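Local coordinates for protein RsfP (PDB 4GLJ) that probably catalyses the phosphate-dependent cleavage of methylthioadenosine, as a methylthioadenosine phosphorylase, and binds the dye rhodamine B, at residues Asn200-Glu203 with Ala204-Arg208; Leu277-Pro280 with Val281-Ser285. All coordinates share one frame; numbering follows the deposited sequence.

Contact 1 (Asn200-Glu203 with Ala204-Arg208); sequences NMPE and AKLAR
The P202 ring and the L206 side chain run alongside each other on one flank of helix 200-209, CG of the proline 3.8 Å from L206 CD1. Behind them the backbone is drawn tight: L206 N donates to P202 O at 3.0 Å, almost linear at the hydrogen (172°), while L206 CG sits 3.5 Å from that same oxygen. A cis peptide bond joins M201 to P202. A204 N to N200 O (2.8 Å) and A207 N to E203 O (3.0 Å) are further i to i+4 bonds. Y78 of helix 78-87 packs on the P202 and L206 flank; A204 and A207 rest against Y214 of strand 213-221. This is the helix that links strands 195-197 and 213-221 in the phosphorylase-superfamily fold. The side chain of N200, near its start, is about 4 Å from a bound phosphate ion, which probably came from the crystallisation liquor but may mark a pocket. E203, buried too, has its carboxylate held by R64 and Y214.

The more open side is that of K205, partly exposed, whose chain is crossed by M201, itself buried. With CG beside the backbone N (chi1 -70°) and a second bend at chi2 (-75°), M201 brings SD across the lysine at about a right angle, 3.6 Å from K205 CG. The extended lysine chain carries NZ on to a salt bridge with D119, and Q178 of the second subunit packs against K205. An alanine here removes the methylenes beside M201 SD and would probably open a gap there and leave the D119 carboxylate without its lysine partner.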
loop_
_atom_site.group_PDB
_atom_site.type_symbol
_atom_site.label_atom_id
_atom_site.label_comp_id
_atom_site.label_asym_id
_atom_site.label_seq_id
_atom_site.Cartn_x
_atom_site.Cartn_y
_atom_site.Cartn_z
ATOM N N ASN A 200 -10.989 9.456 5.217
ATOM C CA ASN A 200 -12.095 8.657 5.727
ATOM C C ASN A 200 -11.756 7.167 5.881
ATOM O O ASN A 200 -12.526 6.423 6.486
ATOM C CB ASN A 200 -13.385 8.945 4.935
ATOM C CG ASN A 200 -13.994 10.335 5.333
ATOM O OD1 ASN A 200 -15.194 10.453 5.456
ATOM N ND2 ASN A 200 -13.133 11.332 5.703
ATOM N N MET A 201 -10.567 6.765 5.429
ATOM C CA MET A 201 -9.945 5.489 5.834
ATOM C C MET A 201 -8.667 5.827 6.574
ATOM O O MET A 201 -7.874 6.612 6.078
ATOM C CB MET A 201 -9.656 4.602 4.612
ATOM C CG MET A 201 -10.912 4.031 3.947
ATOM S SD MET A 201 -11.549 2.686 5.006
ATOM C CE MET A 201 -12.929 2.104 4.028
ATOM N N PRO A 202 -8.424 5.239 7.753
ATOM C CA PRO A 202 -9.131 4.048 8.285
ATOM C C PRO A 202 -10.318 4.420 9.187
ATOM O O PRO A 202 -10.886 3.525 9.772
ATOM C CB PRO A 202 -8.035 3.355 9.116
ATOM C CG PRO A 202 -7.283 4.542 9.674
ATOM C CD PRO A 202 -7.158 5.482 8.491
ATOM N N GLU A 203 -10.691 5.705 9.217
ATOM C CA GLU A 203 -11.774 6.199 10.144
ATOM C C GLU A 203 -13.041 5.363 9.993
ATOM O O GLU A 203 -13.598 4.931 11.028
ATOM C CB GLU A 203 -12.059 7.653 9.847
ATOM C CG GLU A 203 -12.504 8.511 10.992
ATOM C CD GLU A 203 -12.612 9.967 10.562
ATOM O OE1 GLU A 203 -13.592 10.282 9.813
ATOM O OE2 GLU A 203 -11.697 10.789 10.867
ATOM N N ALA A 204 -13.443 5.041 8.745
ATOM C CA ALA A 204 -14.680 4.230 8.561
ATOM C C ALA A 204 -14.535 2.789 9.115
ATOM O O ALA A 204 -15.511 2.217 9.662
ATOM C CB ALA A 204 -15.155 4.178 7.093
ATOM N N LYS A 205 -13.357 2.173 8.898
ATOM C CA LYS A 205 -13.071 0.818 9.416
ATOM C C LYS A 205 -13.128 0.816 10.981
ATOM O O LYS A 205 -13.651 -0.117 11.602
ATOM C CB LYS A 205 -11.648 0.375 8.933
ATOM C CG LYS A 205 -11.647 0.029 7.428
ATOM C CD LYS A 205 -10.214 -0.347 6.992
ATOM C CE LYS A 205 -10.368 -0.944 5.572
ATOM N NZ LYS A 205 -9.035 -1.119 4.857
ATOM N N LEU A 206 -12.442 1.745 11.579
ATOM C CA LEU A 206 -12.350 1.852 13.030
ATOM C C LEU A 206 -13.737 2.108 13.661
ATOM O O LEU A 206 -14.078 1.509 14.684
ATOM C CB LEU A 206 -11.335 2.954 13.422
ATOM C CG LEU A 206 -9.893 2.546 12.952
ATOM C CD1 LEU A 206 -8.924 3.740 13.006
ATOM C CD2 LEU A 206 -9.328 1.374 13.788
ATOM N N ALA A 207 -14.521 2.976 13.041
ATOM C CA ALA A 207 -15.889 3.277 13.518
ATOM C C ALA A 207 -16.687 1.970 13.459
ATOM O O ALA A 207 -17.455 1.646 14.401
ATOM C CB ALA A 207 -16.538 4.360 12.612
ATOM N N ARG A 208 -16.528 1.184 12.381
ATOM C CA ARG A 208 -17.266 -0.078 12.275
ATOM C C ARG A 208 -16.843 -1.053 13.391
ATOM O O ARG A 208 -17.690 -1.693 14.036
ATOM C CB ARG A 208 -17.044 -0.711 10.899
ATOM C CG ARG A 208 -17.869 -1.960 10.606
ATOM C CD ARG A 208 -19.409 -1.837 10.739
ATOM N NE ARG A 208 -19.902 -0.700 9.939
ATOM C CZ ARG A 208 -20.271 -0.808 8.658
ATOM N NH1 ARG A 208 -20.244 -2.020 8.052
ATOM N NH2 ARG A 208 -20.778 0.240 8.003
#

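Contact 2 (Leu277-Pro280 with Val281-Ser285); sequences LVTP and VEAMS. With RHB (N-[9-(2-carboxyphenyl)-6-(diethylamino)-3H-xanthen-3-ylidene]-N-ethylethanaminium), chain B.
P280, M284 and T279 carry this turn, in which the chain folds back on itself just ahead of helix 286-291. A283 CB sits over one face of the exposed P280 ring, 3.9 Å from P280 CD, and E282 OE1 comes in at the ring edge, 3.3 Å from P280 CB. E282 gets there with CG wedged between its backbone N and carbonyl carbon (chi1 36°) and a bend at chi2. P280 O also accepts A283 N at 2.9 Å, but the donor stands above the carbonyl plane, 58° out of it, in keeping with the cramped geometry of a single 3-10 turn over residues 281-283; M284 N to V281 O (3.0 Å) follows it.

M284, the buried member, runs its extended chain back toward T279 and L277. Its CG meets T279 CG2 at 3.7 Å, the two side chains slanting across one another, and its CE ends tip to tip with L277 CD1, 3.9 Å apart. The threonine is split in its roles: its methyl faces M284, whereas OG1 bonds to V134 N on a neighbouring loop. V278, which takes no part in the turn, presents CG2 to a rhodamine B molecule of chain B, 3.2 Å from its carboxylate oxygen O2. With side-chain packing largely apolar and polar holding left to backbone bonds and the T279-V134 tie, the turn is probably fixed to its neighbouring loop rather than by polar side chains within it.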
loop_
_atom_site.group_PDB
_atom_site.type_symbol
_atom_site.label_atom_id
_atom_site.label_comp_id
_atom_site.label_asym_id
_atom_site.label_seq_id
_atom_site.Cartn_x
_atom_site.Cartn_y
_atom_site.Cartn_z
ATOM N N LEU A 277 -15.993 -11.053 16.045
ATOM C CA LEU A 277 -14.910 -11.231 17.013
ATOM C C LEU A 277 -14.516 -12.693 17.031
ATOM O O LEU A 277 -15.366 -13.560 17.205
ATOM C CB LEU A 277 -15.390 -10.774 18.418
ATOM C CG LEU A 277 -14.400 -10.722 19.590
ATOM C CD1 LEU A 277 -13.165 -9.877 19.342
ATOM C CD2 LEU A 277 -15.080 -10.245 20.905
ATOM N N VAL A 278 -13.256 -13.023 16.811
ATOM C CA VAL A 278 -12.864 -14.436 16.792
ATOM C C VAL A 278 -12.389 -14.842 18.194
ATOM O O VAL A 278 -12.707 -15.940 18.669
ATOM C CB VAL A 278 -11.756 -14.711 15.737
ATOM C CG1 VAL A 278 -11.180 -16.103 15.872
ATOM C CG2 VAL A 278 -12.260 -14.488 14.295
ATOM N N THR A 279 -11.634 -13.977 18.856
ATOM C CA THR A 279 -11.063 -14.299 20.159
ATOM C C THR A 279 -12.138 -14.059 21.212
ATOM O O THR A 279 -12.556 -12.926 21.372
ATOM C CB THR A 279 -9.904 -13.328 20.490
ATOM O OG1 THR A 279 -8.987 -13.324 19.408
ATOM C CG2 THR A 279 -9.202 -13.686 21.850
ATOM N N PRO A 280 -12.538 -15.108 21.970
ATOM C CA PRO A 280 -13.476 -14.903 23.085
ATOM C C PRO A 280 -12.889 -13.919 24.103
ATOM O O PRO A 280 -11.688 -13.947 24.370
ATOM C CB PRO A 280 -13.586 -16.294 23.723
ATOM C CG PRO A 280 -13.190 -17.245 22.635
ATOM C CD PRO A 280 -12.104 -16.512 21.864
ATOM N N VAL A 281 -13.722 -13.044 24.654
ATOM C CA VAL A 281 -13.239 -12.088 25.657
ATOM C C VAL A 281 -12.508 -12.837 26.813
ATOM O O VAL A 281 -11.477 -12.383 27.313
ATOM C CB VAL A 281 -14.378 -11.122 26.108
ATOM C CG1 VAL A 281 -14.098 -10.451 27.454
ATOM C CG2 VAL A 281 -14.632 -10.083 25.018
ATOM N N GLU A 282 -12.992 -14.029 27.179
ATOM C CA GLU A 282 -12.387 -14.797 28.292
ATOM C C GLU A 282 -11.007 -15.327 27.938
ATOM O O GLU A 282 -10.239 -15.643 28.834
ATOM C CB GLU A 282 -13.297 -15.943 28.764
ATOM C CG GLU A 282 -14.071 -16.614 27.647
ATOM C CD GLU A 282 -15.352 -15.853 27.358
ATOM O OE1 GLU A 282 -15.478 -15.265 26.247
ATOM O OE2 GLU A 282 -16.220 -15.801 28.271
ATOM N N ALA A 283 -10.686 -15.371 26.644
ATOM C CA ALA A 283 -9.379 -15.775 26.141
ATOM C C ALA A 283 -8.396 -14.588 26.064
ATOM O O ALA A 283 -7.226 -14.817 25.840
ATOM C CB ALA A 283 -9.511 -16.403 24.739
ATOM N N MET A 284 -8.833 -13.330 26.209
ATOM C CA MET A 284 -7.876 -12.210 26.063
ATOM C C MET A 284 -6.992 -12.044 27.289
ATOM O O MET A 284 -7.438 -12.310 28.388
ATOM C CB MET A 284 -8.583 -10.915 25.762
ATOM C CG MET A 284 -9.337 -10.987 24.410
ATOM S SD MET A 284 -10.408 -9.568 24.336
ATOM C CE MET A 284 -11.364 -9.863 22.792
ATOM N N SER A 285 -5.774 -11.542 27.116
ATOM C CA SER A 285 -4.977 -11.158 28.271
ATOM C C SER A 285 -5.559 -9.924 28.960
ATOM O O SER A 285 -6.391 -9.194 28.339
ATOM C CB SER A 285 -3.550 -10.841 27.812
ATOM O OG SER A 285 -3.541 -9.665 27.036
HETATM O O2 RHB B . -14.722 -16.437 13.899
HETATM C C26 RHB B . -15.712 -15.776 13.530
HETATM C C19 RHB B . -15.773 -15.194 12.155
HETATM C C14 RHB B . -14.896 -15.456 11.103
HETATM C C15 RHB B . -15.131 -14.831 9.886
HETATM C C16 RHB B . -16.185 -13.962 9.685
HETATM C C17 RHB B . -17.040 -13.699 10.726
HETATM C C18 RHB B . -16.827 -14.326 11.944
HETATM C C9 RHB B . -13.701 -16.357 11.096
HETATM C C8 RHB B . -12.676 -16.088 10.042
HETATM C C13 RHB B . -12.813 -15.052 9.130
HETATM C C12 RHB B . -11.854 -14.796 8.146
HETATM C C11 RHB B . -10.713 -15.565 8.081
HETATM N N1 RHB B . -9.749 -15.372 7.066
HETATM C C35 RHB B . -10.575 -15.149 5.863
HETATM C C36 RHB B . -11.690 -16.181 5.913
HETATM C C22 RHB B . -8.675 -14.348 7.218
HETATM C C23 RHB B . -7.443 -14.971 7.892
HETATM C C10 RHB B . -10.605 -16.617 8.979
HETATM C C7 RHB B . -11.557 -16.870 9.959
HETATM O O1 RHB B . -11.378 -17.907 10.838
HETATM C C1 RHB B . -12.269 -18.235 11.826
HETATM C C2 RHB B . -13.440 -17.514 12.011
HETATM C C6 RHB B . -11.963 -19.309 12.648
HETATM C C5 RHB B . -12.813 -19.687 13.669
HETATM C C4 RHB B . -13.989 -18.976 13.871
HETATM C C3 RHB B . -14.303 -17.894 13.044
HETATM N N2 RHB B . -12.467 -20.795 14.465
HETATM C C24 RHB B . -11.265 -20.541 15.285
HETATM C C25 RHB B . -10.596 -21.868 15.584
HETATM C C33 RHB B . -13.614 -21.216 15.297
HETATM C C34 RHB B . -13.461 -22.689 15.625
HETATM O O3 RHB B . -16.699 -15.605 14.270
#

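Contact 1 comes first along the chain and contact 2 close to its C-terminal end, with strand 213-221 and the long helix 237-263 in between. Their centres lie 22 Å apart and their nearest atoms about 10 Å, so the two do not touch. The 200-208 helix is near the middle of the chain, packed on the mixed sheet; the 277-285 turn is on the surface, 29 Å from the chain centre, and shares neither helix nor strand with it. R208 nevertheless touches A272, shortly before the turn. One contact thus builds the interior beside a bound phosphate ion, the other shapes a peripheral segment that a rhodamine B molecule of chain B touches at V278.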